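Local coordinates for protein hydrazine synthase subunit beta (Candidatus Kuenenia stuttgartiensis, PDB 5C2V) that forms part of the hydrazine synthase complex, which condenses nitric oxide with ammonium, and may modulate passage of the hydroxylamine intermediate between its two active sites, at residues B[77-82]-B[93-98]; B[89-94]-B[129-134]; B[242-247]-B[305-310]; B[251-256]-B[277-282]. All blocks are in the same frame, centred on the assembly; numbering follows the deposited sequence.

Interaction 1 (B[77-82]-B[93-98]). With CA (calcium ion), chain Q.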
# COMPACT_ATOMS: atom_id res chain seq x y z
N ASP B 77 -29.00 -47.32 -37.52
CA ASP B 77 -30.19 -46.81 -36.84
C ASP B 77 -30.79 -47.88 -35.94
O ASP B 77 -32.02 -48.00 -35.83
CB ASP B 77 -31.23 -46.31 -37.85
CG ASP B 77 -30.84 -45.00 -38.51
OD1 ASP B 77 -29.98 -44.99 -39.41
OD2 ASP B 77 -31.42 -43.96 -38.12
N SER B 78 -29.94 -48.67 -35.28
CA SER B 78 -30.44 -49.83 -34.53
C SER B 78 -29.71 -50.07 -33.21
O SER B 78 -28.80 -49.33 -32.84
CB SER B 78 -30.35 -51.09 -35.40
OG SER B 78 -29.00 -51.43 -35.66
N VAL B 79 -30.14 -51.11 -32.51
CA VAL B 79 -29.55 -51.53 -31.24
C VAL B 79 -29.37 -53.04 -31.23
O VAL B 79 -30.33 -53.80 -31.35
CB VAL B 79 -30.43 -51.12 -30.04
CG1 VAL B 79 -29.89 -51.73 -28.76
CG2 VAL B 79 -30.51 -49.60 -29.93
N SER B 80 -28.12 -53.49 -31.08
CA SER B 80 -27.82 -54.91 -31.02
C SER B 80 -27.90 -55.44 -29.59
O SER B 80 -27.50 -54.76 -28.65
CB SER B 80 -26.43 -55.18 -31.60
OG SER B 80 -26.34 -54.75 -32.94
N VAL B 81 -28.42 -56.65 -29.44
CA VAL B 81 -28.40 -57.32 -28.14
C VAL B 81 -27.37 -58.45 -28.17
O VAL B 81 -27.48 -59.37 -28.98
CB VAL B 81 -29.78 -57.89 -27.76
CG1 VAL B 81 -29.71 -58.59 -26.41
CG2 VAL B 81 -30.81 -56.77 -27.73
N VAL B 82 -26.38 -58.36 -27.29
CA VAL B 82 -25.27 -59.30 -27.30
C VAL B 82 -25.27 -60.21 -26.08
O VAL B 82 -25.40 -59.74 -24.95
CB VAL B 82 -23.92 -58.55 -27.38
CG1 VAL B 82 -22.75 -59.53 -27.27
CG2 VAL B 82 -23.83 -57.74 -28.66
N ILE B 93 -32.77 -54.76 -32.58
CA ILE B 93 -33.99 -53.97 -32.44
C ILE B 93 -33.83 -52.66 -33.19
O ILE B 93 -32.76 -52.05 -33.15
CB ILE B 93 -34.31 -53.68 -30.96
CG1 ILE B 93 -34.10 -54.94 -30.12
CG2 ILE B 93 -35.73 -53.15 -30.81
CD1 ILE B 93 -34.23 -54.71 -28.63
N LYS B 94 -34.87 -52.21 -33.88
CA LYS B 94 -34.76 -50.99 -34.67
C LYS B 94 -35.33 -49.77 -33.95
O LYS B 94 -36.44 -49.82 -33.40
CB LYS B 94 -35.42 -51.17 -36.04
CG LYS B 94 -34.71 -52.21 -36.89
CD LYS B 94 -35.07 -52.10 -38.36
CE LYS B 94 -34.22 -53.03 -39.20
NZ LYS B 94 -32.76 -52.80 -38.98
N VAL B 95 -34.56 -48.69 -33.95
CA VAL B 95 -34.87 -47.48 -33.20
C VAL B 95 -34.85 -46.25 -34.10
O VAL B 95 -34.74 -46.37 -35.32
CB VAL B 95 -33.87 -47.27 -32.04
CG1 VAL B 95 -34.01 -48.38 -31.01
CG2 VAL B 95 -32.45 -47.19 -32.57
N GLY B 96 -34.96 -45.07 -33.50
CA GLY B 96 -34.93 -43.83 -34.26
C GLY B 96 -33.52 -43.53 -34.76
O GLY B 96 -32.65 -44.39 -34.71
N ASP B 97 -33.31 -42.31 -35.23
CA ASP B 97 -32.07 -42.00 -35.94
C ASP B 97 -30.86 -41.83 -35.03
O ASP B 97 -30.90 -41.11 -34.03
CB ASP B 97 -32.23 -40.74 -36.79
CG ASP B 97 -31.16 -40.64 -37.87
OD1 ASP B 97 -31.51 -40.62 -39.06
OD2 ASP B 97 -29.96 -40.59 -37.54
N TRP B 98 -29.78 -42.52 -35.40
CA TRP B 98 -28.49 -42.43 -34.73
C TRP B 98 -28.59 -42.61 -33.23
O TRP B 98 -28.49 -41.62 -32.49
CB TRP B 98 -27.81 -41.11 -35.04
CG TRP B 98 -26.35 -41.16 -34.76
CD1 TRP B 98 -25.73 -41.44 -33.57
CD2 TRP B 98 -25.30 -40.98 -35.72
NE1 TRP B 98 -24.37 -41.41 -33.73
CE2 TRP B 98 -24.08 -41.14 -35.04
CE3 TRP B 98 -25.29 -40.69 -37.09
CZ2 TRP B 98 -22.86 -41.02 -35.68
CZ3 TRP B 98 -24.07 -40.57 -37.72
CH2 TRP B 98 -22.87 -40.73 -37.02
CA CA Q . -29.92 -42.54 -39.11
O HOH W 1 -28.54 -41.41 -40.71
O HOH W 2 -30.64 -42.36 -41.38
O HOH W 3 -28.08 -43.99 -38.94
O HOH W 4 -27.75 -41.64 -38.72
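Val79 and Ile93 form an antiparallel hydrogen-bonded pair: Val79 N donates to Ile93 O at 2.9 Å, and Ile93 N returns the bond to Val79 O. Next to it, Ser78 and Lys94 make a non-hydrogen-bonded pair, and Val95 N still reaches Asp77 O at 3.2 Å although Val95 already lies beyond the strand. Asp77, with phi 56°, takes the left-handed conformation and belongs with Ser78 to a G1 beta bulge opposite Asn73.

Strands 78-83 and 88-94 are the outer hairpin of a four-stranded beta-propeller blade, and residues 95-98 lead out of it toward the innermost strand of the next blade, 99-104. At this exit both carboxylates close on one calcium ion. Asp77 chelates it with OD1 and OD2, the latter at 2.3 Å; Asp97 also binds through both oxygens, OD1 at 2.5 Å, and four waters complete the eight ligand atoms. Aspartate suits the site because its short, bidentate carboxylate offers two hard oxygens, and the ion probably offsets the repulsion expected between two acids so close. Asp77 OD2 also receives a weak bond from Trp98 N. The Trp98 ring turns elsewhere, NE1 bonding Glu58 and the indole making a cation-pi contact with Arg70 of the gamma subunit.

On the face carrying Val79 and Ile93, branched aliphatic chains suit the buried sheet: Val79 CG2 meets Val95 CG1 at 3.9 Å, the two side chains crossing at about a right angle, and Val81 CG2 touches Ile93 CD1 at 4.1 Å.

Interaction 2 (B[89-94]-B[129-134])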
# COMPACT_ATOMS: atom_id res chain seq x y z
N GLU B 89 -24.19 -61.87 -31.01
CA GLU B 89 -25.37 -61.00 -31.06
C GLU B 89 -26.63 -61.82 -31.30
O GLU B 89 -26.77 -62.47 -32.34
CB GLU B 89 -25.22 -59.95 -32.16
CG GLU B 89 -26.48 -59.15 -32.42
CD GLU B 89 -26.47 -58.46 -33.77
OE1 GLU B 89 -27.30 -57.55 -33.99
OE2 GLU B 89 -25.64 -58.83 -34.63
N ILE B 90 -27.55 -61.79 -30.34
CA ILE B 90 -28.77 -62.58 -30.46
C ILE B 90 -29.98 -61.86 -31.06
O ILE B 90 -30.96 -62.52 -31.43
CB ILE B 90 -29.19 -63.13 -29.08
CG1 ILE B 90 -29.51 -61.98 -28.13
CG2 ILE B 90 -28.09 -64.01 -28.51
CD1 ILE B 90 -29.72 -62.40 -26.69
N LYS B 91 -29.93 -60.54 -31.18
CA LYS B 91 -31.04 -59.80 -31.79
C LYS B 91 -30.64 -58.40 -32.26
O LYS B 91 -29.64 -57.84 -31.80
CB LYS B 91 -32.21 -59.71 -30.81
CG LYS B 91 -33.56 -59.43 -31.47
CD LYS B 91 -34.71 -59.54 -30.48
CE LYS B 91 -36.05 -59.27 -31.16
NZ LYS B 91 -37.20 -59.44 -30.23
N GLU B 92 -31.44 -57.84 -33.17
CA GLU B 92 -31.31 -56.44 -33.56
C GLU B 92 -32.67 -55.74 -33.48
O GLU B 92 -33.59 -56.07 -34.22
CB GLU B 92 -30.74 -56.31 -34.97
CG GLU B 92 -30.72 -54.88 -35.49
CD GLU B 92 -30.24 -54.79 -36.92
OE1 GLU B 92 -30.44 -53.72 -37.55
OE2 GLU B 92 -29.65 -55.77 -37.42
N ILE B 93 -32.77 -54.76 -32.58
CA ILE B 93 -33.99 -53.97 -32.44
C ILE B 93 -33.83 -52.66 -33.19
O ILE B 93 -32.76 -52.05 -33.15
CB ILE B 93 -34.31 -53.68 -30.96
CG1 ILE B 93 -34.10 -54.94 -30.12
CG2 ILE B 93 -35.73 -53.15 -30.81
CD1 ILE B 93 -34.23 -54.71 -28.63
N LYS B 94 -34.87 -52.21 -33.88
CA LYS B 94 -34.76 -50.99 -34.67
C LYS B 94 -35.33 -49.77 -33.95
O LYS B 94 -36.44 -49.82 -33.40
CB LYS B 94 -35.42 -51.17 -36.04
CG LYS B 94 -34.71 -52.21 -36.89
CD LYS B 94 -35.07 -52.10 -38.36
CE LYS B 94 -34.22 -53.03 -39.20
NZ LYS B 94 -32.76 -52.80 -38.98
N GLY B 129 -37.38 -58.20 -21.52
CA GLY B 129 -38.00 -59.51 -21.67
C GLY B 129 -38.46 -59.75 -23.09
O GLY B 129 -38.20 -60.79 -23.68
N ARG B 130 -39.16 -58.77 -23.65
CA ARG B 130 -39.63 -58.87 -25.01
C ARG B 130 -38.45 -58.69 -25.96
O ARG B 130 -38.47 -59.18 -27.09
CB ARG B 130 -40.72 -57.83 -25.27
CG ARG B 130 -41.86 -57.89 -24.26
CD ARG B 130 -42.99 -56.94 -24.64
NE ARG B 130 -43.82 -56.47 -23.52
CZ ARG B 130 -44.25 -57.18 -22.48
NH1 ARG B 130 -44.00 -58.48 -22.36
NH2 ARG B 130 -44.99 -56.59 -21.55
N MET B 131 -37.42 -58.00 -25.46
CA MET B 131 -36.26 -57.63 -26.27
C MET B 131 -36.75 -56.83 -27.47
O MET B 131 -36.44 -57.18 -28.61
CB MET B 131 -35.47 -58.88 -26.69
CG MET B 131 -33.99 -58.65 -26.89
SD MET B 131 -33.06 -60.18 -26.71
CE MET B 131 -33.45 -60.59 -25.01
N GLU B 132 -37.55 -55.79 -27.20
CA GLU B 132 -38.30 -55.09 -28.25
C GLU B 132 -38.58 -53.66 -27.83
O GLU B 132 -38.53 -53.33 -26.64
CB GLU B 132 -39.58 -55.90 -28.57
CG GLU B 132 -40.66 -55.43 -29.60
CD GLU B 132 -41.51 -54.29 -29.20
OE1 GLU B 132 -41.56 -53.96 -27.98
OE2 GLU B 132 -42.17 -53.68 -30.10
N LYS B 133 -38.84 -52.81 -28.81
CA LYS B 133 -39.00 -51.39 -28.59
C LYS B 133 -40.46 -51.10 -28.28
O LYS B 133 -41.34 -51.20 -29.15
CB LYS B 133 -38.55 -50.59 -29.81
CG LYS B 133 -38.91 -49.10 -29.73
CD LYS B 133 -38.66 -48.36 -31.05
CE LYS B 133 -39.41 -47.01 -31.09
NZ LYS B 133 -39.33 -46.33 -32.43
N VAL B 134 -40.73 -50.68 -27.05
CA VAL B 134 -42.10 -50.47 -26.63
C VAL B 134 -42.69 -49.17 -27.21
O VAL B 134 -43.62 -49.20 -28.03
CB VAL B 134 -42.22 -50.42 -25.09
CG1 VAL B 134 -43.67 -50.14 -24.70
CG2 VAL B 134 -41.71 -51.71 -24.43
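Lys91 and Met131 cross obliquely, the lysine methylenes passing beside the thioether chain with Lys91 CD 3.8 Å from Met131 CG. Lys91 CG is anti to its backbone N (chi1 -159°) and the chain runs extended from there, carrying the ammonium past Met131 CB to the backbone. Lys91 NZ donates to Met131 O at 2.9 Å from above the carbonyl plane, about 44° out of it. A long, flexible lysine suits this place: its stem packs on apolar atoms while its tip reaches a carbonyl.

Met131 bends at chi3, and its sulfur meets a second neighbour, Ile90 CD1, at 4.0 Å, those two side chains lying roughly at right angles. The same carbonyl of Met131 is approached by Ile93, whose CD1 lies 3.3 Å from Met131 O. The other branch of Ile93, CG2, packs against Lys133 CB at 3.9 Å, and Lys133 CD rests near Lys94 O.

Strands 88-94 and 132-137 are the outermost strands of successive propeller blades; their short segments run within 25° of parallel, and no backbone bond joins them. Bulges precede or interrupt both: a classic one at Ile90 and Lys91 facing Val81, and a G1 bulge at Met131 and Glu132 facing Asp127. The two segments meet through side chains packed on each other and on backbone carbonyls, a surface seam of mostly aliphatic contacts with one ammonium-carbonyl bond among them.

Interaction 3 (B[242-247]-B[305-310]). With BET (trimethyl glycine), chain R.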
# COMPACT_ATOMS: atom_id res chain seq x y z
N ALA B 242 -25.03 -24.36 -12.53
CA ALA B 242 -23.71 -23.76 -12.34
C ALA B 242 -22.76 -24.12 -13.48
O ALA B 242 -22.32 -25.26 -13.59
CB ALA B 242 -23.12 -24.20 -11.01
N ARG B 243 -22.44 -23.13 -14.29
CA ARG B 243 -21.49 -23.31 -15.38
C ARG B 243 -20.09 -23.01 -14.89
O ARG B 243 -19.80 -21.88 -14.48
CB ARG B 243 -21.86 -22.42 -16.57
CG ARG B 243 -23.25 -22.69 -17.13
CD ARG B 243 -23.72 -21.55 -18.03
NE ARG B 243 -24.11 -20.37 -17.25
CZ ARG B 243 -24.39 -19.19 -17.78
NH1 ARG B 243 -24.32 -19.01 -19.10
NH2 ARG B 243 -24.74 -18.17 -17.00
N LEU B 244 -19.22 -24.01 -14.91
CA LEU B 244 -17.88 -23.86 -14.35
C LEU B 244 -16.80 -24.12 -15.40
O LEU B 244 -16.96 -24.97 -16.27
CB LEU B 244 -17.70 -24.81 -13.16
CG LEU B 244 -18.62 -24.55 -11.96
CD1 LEU B 244 -18.35 -25.55 -10.85
CD2 LEU B 244 -18.46 -23.12 -11.46
N PRO B 245 -15.68 -23.37 -15.31
CA PRO B 245 -14.59 -23.47 -16.28
C PRO B 245 -13.79 -24.76 -16.14
O PRO B 245 -13.64 -25.25 -15.02
CB PRO B 245 -13.72 -22.26 -15.94
CG PRO B 245 -13.95 -22.04 -14.49
CD PRO B 245 -15.40 -22.37 -14.26
N LEU B 246 -13.36 -25.34 -17.26
CA LEU B 246 -12.34 -26.38 -17.25
C LEU B 246 -10.93 -25.88 -17.60
O LEU B 246 -9.97 -26.65 -17.58
CB LEU B 246 -12.73 -27.51 -18.20
CG LEU B 246 -13.90 -28.38 -17.72
CD1 LEU B 246 -14.44 -29.23 -18.86
CD2 LEU B 246 -13.46 -29.25 -16.56
N ASP B 247 -10.81 -24.60 -17.92
CA ASP B 247 -9.58 -24.09 -18.53
C ASP B 247 -8.70 -23.25 -17.62
O ASP B 247 -9.19 -22.54 -16.74
CB ASP B 247 -9.93 -23.26 -19.77
CG ASP B 247 -10.80 -24.00 -20.76
OD1 ASP B 247 -10.52 -25.19 -21.03
OD2 ASP B 247 -11.77 -23.40 -21.27
N LEU B 305 -10.59 -17.68 -14.96
CA LEU B 305 -9.68 -18.61 -15.62
C LEU B 305 -8.63 -19.15 -14.66
O LEU B 305 -7.76 -19.93 -15.06
CB LEU B 305 -9.03 -17.93 -16.83
CG LEU B 305 -9.98 -17.74 -18.01
CD1 LEU B 305 -9.28 -17.13 -19.22
CD2 LEU B 305 -10.65 -19.06 -18.39
N GLY B 306 -8.69 -18.71 -13.41
CA GLY B 306 -7.86 -19.26 -12.36
C GLY B 306 -8.61 -20.16 -11.40
O GLY B 306 -8.03 -20.72 -10.48
N LEU B 307 -9.92 -20.29 -11.60
CA LEU B 307 -10.79 -20.95 -10.64
C LEU B 307 -10.58 -22.46 -10.57
O LEU B 307 -10.65 -23.06 -9.49
CB LEU B 307 -12.26 -20.65 -10.95
CG LEU B 307 -13.30 -21.27 -10.01
CD1 LEU B 307 -13.08 -20.81 -8.58
CD2 LEU B 307 -14.71 -20.94 -10.47
N VAL B 308 -10.33 -23.08 -11.73
CA VAL B 308 -10.14 -24.53 -11.82
C VAL B 308 -9.16 -25.07 -10.80
O VAL B 308 -9.40 -26.11 -10.18
CB VAL B 308 -9.66 -24.94 -13.23
CG1 VAL B 308 -10.80 -24.90 -14.20
CG2 VAL B 308 -8.56 -24.01 -13.70
N ARG B 309 -8.06 -24.35 -10.61
CA ARG B 309 -6.98 -24.77 -9.72
C ARG B 309 -7.45 -25.01 -8.29
O ARG B 309 -6.78 -25.69 -7.52
CB ARG B 309 -5.85 -23.74 -9.74
CG ARG B 309 -5.11 -23.67 -11.06
CD ARG B 309 -4.62 -25.05 -11.47
NE ARG B 309 -3.84 -25.01 -12.71
CZ ARG B 309 -2.52 -24.87 -12.76
NH1 ARG B 309 -1.82 -24.74 -11.64
NH2 ARG B 309 -1.90 -24.84 -13.93
N ASP B 310 -8.60 -24.44 -7.94
CA ASP B 310 -9.19 -24.71 -6.64
C ASP B 310 -9.67 -26.16 -6.57
O ASP B 310 -9.28 -26.89 -5.66
CB ASP B 310 -10.34 -23.75 -6.35
CG ASP B 310 -9.87 -22.31 -6.19
OD1 ASP B 310 -8.65 -22.09 -6.10
OD2 ASP B 310 -10.73 -21.40 -6.15
N BET R . -27.52 -14.23 -20.25
CA BET R . -26.71 -15.35 -20.88
C BET R . -25.74 -16.02 -19.77
O BET R . -24.52 -15.80 -19.96
OXT BET R . -26.34 -16.67 -18.88
C1 BET R . -27.93 -13.22 -21.31
C2 BET R . -26.72 -13.49 -19.18
C3 BET R . -28.82 -14.78 -19.67
O HOH W 5 -10.66 -21.65 -14.83
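Val308 drives its two methyls against the backbone that ends strand 241-245. CG1 of Val308, anti to the carbonyl carbon (chi1 -77°), faces the carbonyl of Pro245 and lies 3.5 Å from Leu246 C, while CG2, set between its own backbone N and carbonyl carbon, comes to 3.4 Å from Asp247 O. A compact, branched valine fits such a place, covering three consecutive residues without a long chain. Beside it Leu307 crosses Pro245 at about a right angle: Leu307 CD2 lies 4.1 Å from Pro245 CD, and the same methyl lies more loosely against Leu244 CD2. The puckered pyrrolidine ring, closed and so rigid, offers the leucine an apolar surface.

No direct hydrogen bond spans the two segments. Water 5 mediates instead, donating to Asp247 O at 2.6 Å and accepting a weak bond from Val308 N, near a short, weakly bonded helical turn in which Asp310 N bonds Leu307 O.

In the next shell, the Asp247 carboxylate holds the backbone N of Asn228 and of Asp253, and Tyr311 OH bonds Pro245 O. Helices 283-291 and 295-301 cover Leu307 through Leu289 and Leu301. Lys324 of the alpha subunit bonds Gly306 O and pairs with Asp310.

Two residues before Pro245 on the same strand, Arg243 binds trimethyl glycine: NH2 donates to OXT at 2.9 Å, and NH1 makes weak bonds to both carboxylate oxygens. Asp299 pairs with the same NH2. This is the outermost strand of a propeller blade packed against a helical insertion between strands 277-282 and 312-317 of the following blade, with Arg243 joining His187, Glu188 and Arg302 in the trimethyl glycine pocket.

Interaction 4 (B[251-256]-B[277-282])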
# COMPACT_ATOMS: atom_id res chain seq x y z
N ASN B 251 -3.89 -22.63 -20.65
CA ASN B 251 -4.10 -24.06 -20.88
C ASN B 251 -5.59 -24.42 -20.88
O ASN B 251 -6.28 -24.24 -19.88
CB ASN B 251 -3.36 -24.88 -19.83
CG ASN B 251 -3.07 -26.30 -20.30
OD1 ASN B 251 -3.80 -26.87 -21.11
ND2 ASN B 251 -1.99 -26.88 -19.79
N TYR B 252 -6.07 -24.95 -22.01
CA TYR B 252 -7.49 -25.23 -22.18
C TYR B 252 -7.72 -26.73 -22.37
O TYR B 252 -6.84 -27.43 -22.87
CB TYR B 252 -8.05 -24.45 -23.37
CG TYR B 252 -8.01 -22.95 -23.21
CD1 TYR B 252 -6.81 -22.25 -23.26
CD2 TYR B 252 -9.17 -22.22 -23.00
CE1 TYR B 252 -6.76 -20.89 -23.11
CE2 TYR B 252 -9.14 -20.85 -22.85
CZ TYR B 252 -7.93 -20.19 -22.90
OH TYR B 252 -7.89 -18.82 -22.75
N ASP B 253 -8.90 -27.22 -22.01
CA ASP B 253 -9.21 -28.61 -22.29
C ASP B 253 -10.11 -28.67 -23.51
O ASP B 253 -11.31 -28.42 -23.40
CB ASP B 253 -9.92 -29.27 -21.10
CG ASP B 253 -8.99 -29.54 -19.93
OD1 ASP B 253 -7.81 -29.85 -20.17
OD2 ASP B 253 -9.45 -29.43 -18.77
N GLY B 254 -9.56 -29.07 -24.65
CA GLY B 254 -10.32 -29.05 -25.89
C GLY B 254 -11.40 -30.11 -25.94
O GLY B 254 -11.10 -31.30 -25.78
N ASN B 255 -12.63 -29.70 -26.20
CA ASN B 255 -13.73 -30.63 -26.44
C ASN B 255 -13.86 -31.72 -25.37
O ASN B 255 -13.51 -32.87 -25.62
CB ASN B 255 -13.57 -31.28 -27.81
CG ASN B 255 -13.42 -30.26 -28.93
OD1 ASN B 255 -12.40 -30.23 -29.62
ND2 ASN B 255 -14.44 -29.43 -29.11
N PRO B 256 -14.34 -31.36 -24.17
CA PRO B 256 -14.57 -32.39 -23.15
C PRO B 256 -15.70 -33.33 -23.57
O PRO B 256 -16.73 -32.84 -24.03
CB PRO B 256 -14.94 -31.58 -21.91
CG PRO B 256 -15.55 -30.33 -22.46
CD PRO B 256 -14.78 -30.03 -23.72
N ARG B 277 -6.39 -36.01 -22.92
CA ARG B 277 -6.04 -36.19 -21.52
C ARG B 277 -7.26 -36.36 -20.63
O ARG B 277 -8.35 -35.95 -21.01
CB ARG B 277 -5.19 -35.02 -21.02
CG ARG B 277 -5.93 -33.69 -21.03
CD ARG B 277 -4.96 -32.52 -20.97
NE ARG B 277 -5.65 -31.24 -20.87
CZ ARG B 277 -5.06 -30.06 -21.04
NH1 ARG B 277 -3.77 -29.99 -21.33
NH2 ARG B 277 -5.78 -28.95 -20.93
N VAL B 278 -7.08 -36.95 -19.46
CA VAL B 278 -8.20 -37.12 -18.54
C VAL B 278 -8.13 -36.11 -17.40
O VAL B 278 -7.18 -36.11 -16.62
CB VAL B 278 -8.26 -38.54 -17.95
CG1 VAL B 278 -9.37 -38.64 -16.92
CG2 VAL B 278 -8.45 -39.56 -19.06
N THR B 279 -9.14 -35.25 -17.31
CA THR B 279 -9.19 -34.24 -16.26
C THR B 279 -9.97 -34.77 -15.05
O THR B 279 -11.15 -35.10 -15.15
CB THR B 279 -9.83 -32.93 -16.75
OG1 THR B 279 -8.93 -32.27 -17.64
CG2 THR B 279 -10.14 -32.01 -15.58
N ILE B 280 -9.29 -34.84 -13.91
CA ILE B 280 -9.89 -35.32 -12.68
C ILE B 280 -10.11 -34.17 -11.70
O ILE B 280 -9.17 -33.44 -11.37
CB ILE B 280 -9.02 -36.39 -12.01
CG1 ILE B 280 -8.59 -37.45 -13.03
CG2 ILE B 280 -9.76 -37.03 -10.84
CD1 ILE B 280 -7.66 -38.50 -12.47
N LEU B 281 -11.35 -34.03 -11.25
CA LEU B 281 -11.76 -32.94 -10.38
C LEU B 281 -12.25 -33.44 -9.02
O LEU B 281 -12.76 -34.56 -8.91
CB LEU B 281 -12.85 -32.10 -11.04
CG LEU B 281 -12.57 -31.54 -12.43
CD1 LEU B 281 -13.80 -30.82 -12.97
CD2 LEU B 281 -11.37 -30.62 -12.41
N ASP B 282 -12.12 -32.59 -8.00
CA ASP B 282 -12.58 -32.91 -6.66
C ASP B 282 -14.02 -32.44 -6.51
O ASP B 282 -14.30 -31.24 -6.54
CB ASP B 282 -11.67 -32.24 -5.61
CG ASP B 282 -11.93 -32.74 -4.20
OD1 ASP B 282 -13.10 -32.83 -3.79
OD2 ASP B 282 -10.94 -33.04 -3.50
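Asn251 and Asp253 lie in an irregular loop whose backbone stays clear of strand 277-282, the nearest alpha carbons, Asp253 CA and Thr279 CA, being 8.2 Å apart, and polar side chains, the long Arg277 above all, bridge the gap. Arg277 CG sits between the backbone N and the carbonyl carbon (chi1 64°), and the chain is extended from CG to NE. Arg277 and Asn251 reach toward each other, tip to tip. Arg277 NH2 and NH1 both donate to one atom, Asn251 OD1, at 2.9 and 3.1 Å, and that oxygen lies close to the guanidinium plane. The amide plane itself is turned 53° away, with NH2 above it.

The loop leads from the outermost strand of one propeller blade, 241-245, to the innermost strand of the next, 256-261, and strand 277-282 is the third strand of that next blade. Asp253 supplies the charge that answers Arg277: its carboxylate stands almost perpendicular to the guanidinium, 84° between planes, and OD1 forms a salt bridge with it, though the modelled position of OD1 is uncertain. The other oxygen, Asp253 OD2, accepts from Thr279 OG1 at 3.1 Å, from above the carboxylate plane. Threonine suits a buried strand here: its hydroxyl serves the acid, and its beta-branched shape suits an extended strand. Asp247 OD1 accepts from Asp253 N. Met4 of the alpha subunit packs on Asn251, and its carbonyl takes a weak bond from Arg277 NH1.

Overall arrangement
Along the chain interactions 1 and 2 come first and share Ile93 and Lys94 on strand 88-94: interaction 1 pairs this strand with 78-83 inside one blade, interaction 2 sets it beside the next blade, their centres 8 Å apart. Interactions 3 and 4 lie across the propeller, on the opposite side of the chain's centre; centres of interactions 2 and 3 are about 43 Å apart. Both segments of interaction 4 fall between those of interaction 3 in sequence, and the two touch where Asp247 OD1 meets Asp253 N. One pair thus includes the calcium site, the other the trimethyl glycine site; interaction 1 meets the gamma subunit, interaction 3 the alpha subunit, and interaction 4 both.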